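Local coordinates for stage II sporulation protein E (SpoIIE) (PDB 3ZT9) that is probably a manganese-dependent serine/threonine phosphatase of the PP2C type, acting in the stressosome signalling pathway, at residues 2-10 / 23-34. Residues are numbered along the deposited sequence; the frame is centred on the assembly and turned at random. Where two conformers were deposited one is given.
Sequences EKLEVGIYT and CLVKRVEGVIFL
Val6 lays its CG1 methyl against Val25, 3.5 Å from CG2 of that residue, the two side chains passing head to tail. They belong to facing sheets of the beta sandwich expected of a PP2C-type phosphatase. Segment 2-10 supplies an outermost strand of one sheet, paired with strand 187-192. Segment 23-34 supplies a hairpin at the border of the other sheet, closed by a type I' turn from Val28 to Val31. The axes of strands 6-10 and 23-28 run nearly antiparallel, at 162°, and the 8.4 Å between them is bridged by side chains.

Val25 CG2 also takes the CD1 methyl of Ile8, a tight fit at 3.5 Å. The CG2 branch of Ile8 is anti to the backbone N and reaches CB of Cys23 at 3.7 Å. The sulfur of Cys23 lies next to the CG2 methyl of Thr10. Leu34 CD2 touches Val6 CG1 more loosely, and both side chains also rest on strand 187-192. At the other end, Leu4 and Ile32, both buried, meet obliquely, CB and CD2 of Leu4 against the CD1 methyl of Ile32.

Arg27 closes this end of the interface with a polar grip. Its chain is extended from CG to NE (chi2 -173°, chi3 -179°), which carries the guanidinium across to the backbone of Leu4. Arg27 NH2 also lies 3.5 Å from Val6 CG2, obliquely to the guanidinium plane. A water accepts from Leu4 N and, weakly, from Arg27 NH1, bridging the two segments. Both terminal nitrogens of Arg27 donate to one acceptor, Leu4 O, which lies close to the guanidinium plane. Arg27 NH2 makes the longer, more bent bond, nearly along the C=O axis, while Arg27 NH1 makes the straighter one, to a lone pair of Leu4 O at 2.9 Å.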
loop_
_atom_site.group_PDB
_atom_site.type_symbol
_atom_site.label_atom_id
_atom_site.label_comp_id
_atom_site.label_asym_id
_atom_site.label_seq_id
_atom_site.Cartn_x
_atom_site.Cartn_y
_atom_site.Cartn_z
ATOM N N GLU A 2 -13.968 -16.534 -7.273
ATOM C CA GLU A 2 -14.345 -15.335 -8.027
ATOM C C GLU A 2 -13.250 -14.276 -7.950
ATOM O O GLU A 2 -12.454 -14.265 -7.023
ATOM C CB GLU A 2 -15.690 -14.773 -7.540
ATOM C CG GLU A 2 -15.648 -14.087 -6.170
ATOM C CD GLU A 2 -16.546 -14.756 -5.109
ATOM O OE1 GLU A 2 -16.699 -16.006 -5.134
ATOM O OE2 GLU A 2 -17.104 -14.013 -4.251
ATOM N N LYS A 3 -13.197 -13.389 -8.936
ATOM C CA LYS A 3 -12.087 -12.448 -9.071
ATOM C C LYS A 3 -11.972 -11.496 -7.863
ATOM O O LYS A 3 -12.989 -11.120 -7.265
ATOM C CB LYS A 3 -12.278 -11.626 -10.348
ATOM C CG LYS A 3 -11.209 -10.570 -10.584
ATOM C CD LYS A 3 -11.721 -9.452 -11.490
ATOM C CE LYS A 3 -12.339 -8.309 -10.679
ATOM N NZ LYS A 3 -12.546 -7.070 -11.482
ATOM N N LEU A 4 -10.748 -11.109 -7.503
ATOM C CA LEU A 4 -10.568 -10.045 -6.498
ATOM C C LEU A 4 -10.713 -8.695 -7.205
ATOM O O LEU A 4 -9.995 -8.413 -8.153
ATOM C CB LEU A 4 -9.205 -10.173 -5.794
ATOM C CG LEU A 4 -8.991 -9.312 -4.551
ATOM C CD1 LEU A 4 -9.832 -9.806 -3.352
ATOM C CD2 LEU A 4 -7.513 -9.248 -4.149
ATOM N N GLU A 5 -11.667 -7.877 -6.764
ATOM C CA GLU A 5 -11.884 -6.562 -7.328
ATOM C C GLU A 5 -10.876 -5.610 -6.697
ATOM O O GLU A 5 -10.718 -5.612 -5.471
ATOM C CB GLU A 5 -13.295 -6.082 -6.988
ATOM C CG GLU A 5 -13.655 -4.764 -7.636
ATOM C CD GLU A 5 -15.056 -4.227 -7.286
ATOM O OE1 GLU A 5 -15.667 -4.543 -6.214
ATOM O OE2 GLU A 5 -15.533 -3.443 -8.117
ATOM N N VAL A 6 -10.209 -4.789 -7.496
ATOM C CA VAL A 6 -9.228 -3.862 -6.899
ATOM C C VAL A 6 -9.384 -2.477 -7.485
ATOM O O VAL A 6 -9.478 -2.322 -8.705
ATOM C CB VAL A 6 -7.760 -4.287 -7.157
ATOM C CG1 VAL A 6 -6.798 -3.359 -6.410
ATOM C CG2 VAL A 6 -7.532 -5.742 -6.758
ATOM N N GLY A 7 -9.422 -1.475 -6.616
ATOM C CA GLY A 7 -9.488 -0.086 -7.032
ATOM C C GLY A 7 -8.232 0.650 -6.577
ATOM O O GLY A 7 -7.732 0.443 -5.461
ATOM N N ILE A 8 -7.732 1.530 -7.455
ATOM C CA ILE A 8 -6.581 2.379 -7.135
ATOM C C ILE A 8 -6.953 3.840 -7.363
ATOM O O ILE A 8 -7.538 4.173 -8.387
ATOM C CB ILE A 8 -5.398 2.060 -8.058
ATOM C CG1 ILE A 8 -4.885 0.645 -7.782
ATOM C CG2 ILE A 8 -4.282 3.080 -7.866
ATOM C CD1 ILE A 8 -3.700 0.243 -8.694
ATOM N N TYR A 9 -6.512 4.727 -6.467
ATOM C CA TYR A 9 -6.649 6.168 -6.690
ATOM C C TYR A 9 -5.399 6.867 -6.220
ATOM O O TYR A 9 -4.875 6.544 -5.149
ATOM C CB TYR A 9 -7.812 6.722 -5.887
ATOM C CG TYR A 9 -7.951 8.237 -5.919
ATOM C CD1 TYR A 9 -8.659 8.859 -6.953
ATOM C CD2 TYR A 9 -7.432 9.040 -4.892
ATOM C CE1 TYR A 9 -8.813 10.250 -6.985
ATOM C CE2 TYR A 9 -7.599 10.447 -4.924
ATOM C CZ TYR A 9 -8.302 11.026 -5.961
ATOM O OH TYR A 9 -8.470 12.408 -5.983
ATOM N N THR A 10 -4.909 7.815 -7.001
ATOM C CA THR A 10 -3.809 8.676 -6.500
ATOM C C THR A 10 -4.122 10.123 -6.918
ATOM O O THR A 10 -4.869 10.360 -7.900
ATOM C CB THR A 10 -2.396 8.307 -7.102
ATOM O OG1 THR A 10 -2.375 8.525 -8.515
ATOM C CG2 THR A 10 -2.013 6.846 -6.803
ATOM N N CYS A 23 1.312 3.358 -6.467
ATOM C CA CYS A 23 0.552 2.125 -6.196
ATOM C C CYS A 23 0.972 0.985 -7.142
ATOM O O CYS A 23 1.323 1.222 -8.300
ATOM C CB CYS A 23 -0.960 2.392 -6.394
ATOM S SG CYS A 23 -1.598 3.539 -5.168
ATOM N N LEU A 24 0.908 -0.250 -6.641
ATOM C CA LEU A 24 1.128 -1.451 -7.451
ATOM C C LEU A 24 0.045 -2.466 -7.109
ATOM O O LEU A 24 -0.263 -2.681 -5.940
ATOM C CB LEU A 24 2.473 -2.086 -7.105
ATOM C CG LEU A 24 2.767 -3.433 -7.779
ATOM C CD1 LEU A 24 3.008 -3.246 -9.255
ATOM C CD2 LEU A 24 3.975 -4.078 -7.134
ATOM N N VAL A 25 -0.569 -3.027 -8.132
ATOM C CA VAL A 25 -1.411 -4.214 -7.999
ATOM C C VAL A 25 -0.886 -5.191 -9.019
ATOM O O VAL A 25 -0.869 -4.897 -10.209
ATOM C CB VAL A 25 -2.912 -3.929 -8.283
ATOM C CG1 VAL A 25 -3.699 -5.209 -8.242
ATOM C CG2 VAL A 25 -3.415 -2.898 -7.229
ATOM N N LYS A 26 -0.476 -6.366 -8.576
ATOM C CA LYS A 26 0.087 -7.335 -9.502
ATOM C C LYS A 26 -0.416 -8.728 -9.163
ATOM O O LYS A 26 -0.389 -9.132 -8.012
ATOM C CB LYS A 26 1.623 -7.249 -9.469
ATOM C CG LYS A 26 2.345 -8.109 -10.541
ATOM C CD LYS A 26 1.720 -7.940 -11.930
ATOM C CE LYS A 26 2.467 -8.678 -13.078
ATOM N NZ LYS A 26 2.478 -10.184 -13.073
ATOM N N ARG A 27 -0.924 -9.429 -10.172
ATOM C CA ARG A 27 -1.582 -10.705 -9.986
ATOM C C ARG A 27 -0.676 -11.741 -10.595
ATOM O O ARG A 27 -0.224 -11.607 -11.737
ATOM C CB ARG A 27 -2.959 -10.730 -10.664
ATOM C CG ARG A 27 -3.766 -9.442 -10.481
ATOM C CD ARG A 27 -5.186 -9.575 -11.013
ATOM N NE ARG A 27 -5.965 -8.341 -10.861
ATOM C CZ ARG A 27 -7.017 -8.204 -10.056
ATOM N NH1 ARG A 27 -7.432 -9.220 -9.308
ATOM N NH2 ARG A 27 -7.660 -7.049 -10.000
ATOM N N VAL A 28 -0.409 -12.771 -9.814
ATOM C CA VAL A 28 0.575 -13.769 -10.169
ATOM C C VAL A 28 0.136 -15.125 -9.628
ATOM O O VAL A 28 0.321 -15.416 -8.443
ATOM C CB VAL A 28 1.946 -13.380 -9.588
ATOM C CG1 VAL A 28 2.754 -14.606 -9.238
ATOM C CG2 VAL A 28 2.690 -12.488 -10.555
ATOM N N GLU A 29 -0.479 -15.934 -10.487
ATOM C CA GLU A 29 -0.835 -17.299 -10.116
ATOM C C GLU A 29 -1.640 -17.367 -8.803
ATOM O O GLU A 29 -1.194 -17.952 -7.826
ATOM C CB GLU A 29 0.444 -18.148 -9.992
ATOM C CG GLU A 29 1.083 -18.116 -8.590
ATOM C CD GLU A 29 2.402 -17.378 -8.528
ATOM O OE1 GLU A 29 3.141 -17.385 -9.550
ATOM O OE2 GLU A 29 2.692 -16.796 -7.448
ATOM N N GLY A 30 -2.823 -16.772 -8.765
ATOM C CA GLY A 30 -3.614 -16.839 -7.548
ATOM C C GLY A 30 -3.003 -16.136 -6.336
ATOM O O GLY A 30 -3.580 -16.183 -5.243
ATOM N N VAL A 31 -1.853 -15.491 -6.521
ATOM C CA VAL A 31 -1.295 -14.592 -5.496
ATOM C C VAL A 31 -1.329 -13.166 -5.989
ATOM O O VAL A 31 -0.772 -12.848 -7.040
ATOM C CB VAL A 31 0.173 -14.864 -5.171
ATOM C CG1 VAL A 31 0.654 -13.977 -4.009
ATOM C CG2 VAL A 31 0.403 -16.369 -4.847
ATOM N N ILE A 32 -1.907 -12.284 -5.191
ATOM C CA ILE A 32 -2.031 -10.883 -5.561
ATOM C C ILE A 32 -1.146 -10.044 -4.638
ATOM O O ILE A 32 -1.154 -10.250 -3.417
ATOM C CB ILE A 32 -3.502 -10.420 -5.451
ATOM C CG1 ILE A 32 -4.388 -11.283 -6.350
ATOM C CG2 ILE A 32 -3.620 -8.962 -5.840
ATOM C CD1 ILE A 32 -5.788 -10.780 -6.509
ATOM N N PHE A 33 -0.367 -9.140 -5.216
ATOM C CA PHE A 33 0.426 -8.220 -4.425
ATOM C C PHE A 33 -0.173 -6.821 -4.526
ATOM O O PHE A 33 -0.564 -6.368 -5.599
ATOM C CB PHE A 33 1.857 -8.185 -4.925
ATOM C CG PHE A 33 2.581 -9.511 -4.776
ATOM C CD1 PHE A 33 2.333 -10.551 -5.666
ATOM C CD2 PHE A 33 3.504 -9.703 -3.763
ATOM C CE1 PHE A 33 3.006 -11.781 -5.543
ATOM C CE2 PHE A 33 4.189 -10.910 -3.653
ATOM C CZ PHE A 33 3.941 -11.942 -4.555
ATOM N N LEU A 34 -0.240 -6.153 -3.384
ATOM C CA LEU A 34 -0.820 -4.815 -3.316
ATOM C C LEU A 34 0.172 -3.943 -2.591
ATOM O O LEU A 34 0.530 -4.267 -1.472
ATOM C CB LEU A 34 -2.125 -4.826 -2.469
ATOM C CG LEU A 34 -3.185 -5.880 -2.844
ATOM C CD1 LEU A 34 -4.239 -5.910 -1.749
ATOM C CD2 LEU A 34 -3.842 -5.540 -4.155
HETATM O O HOH W 1 -8.082 -12.327 -8.611
#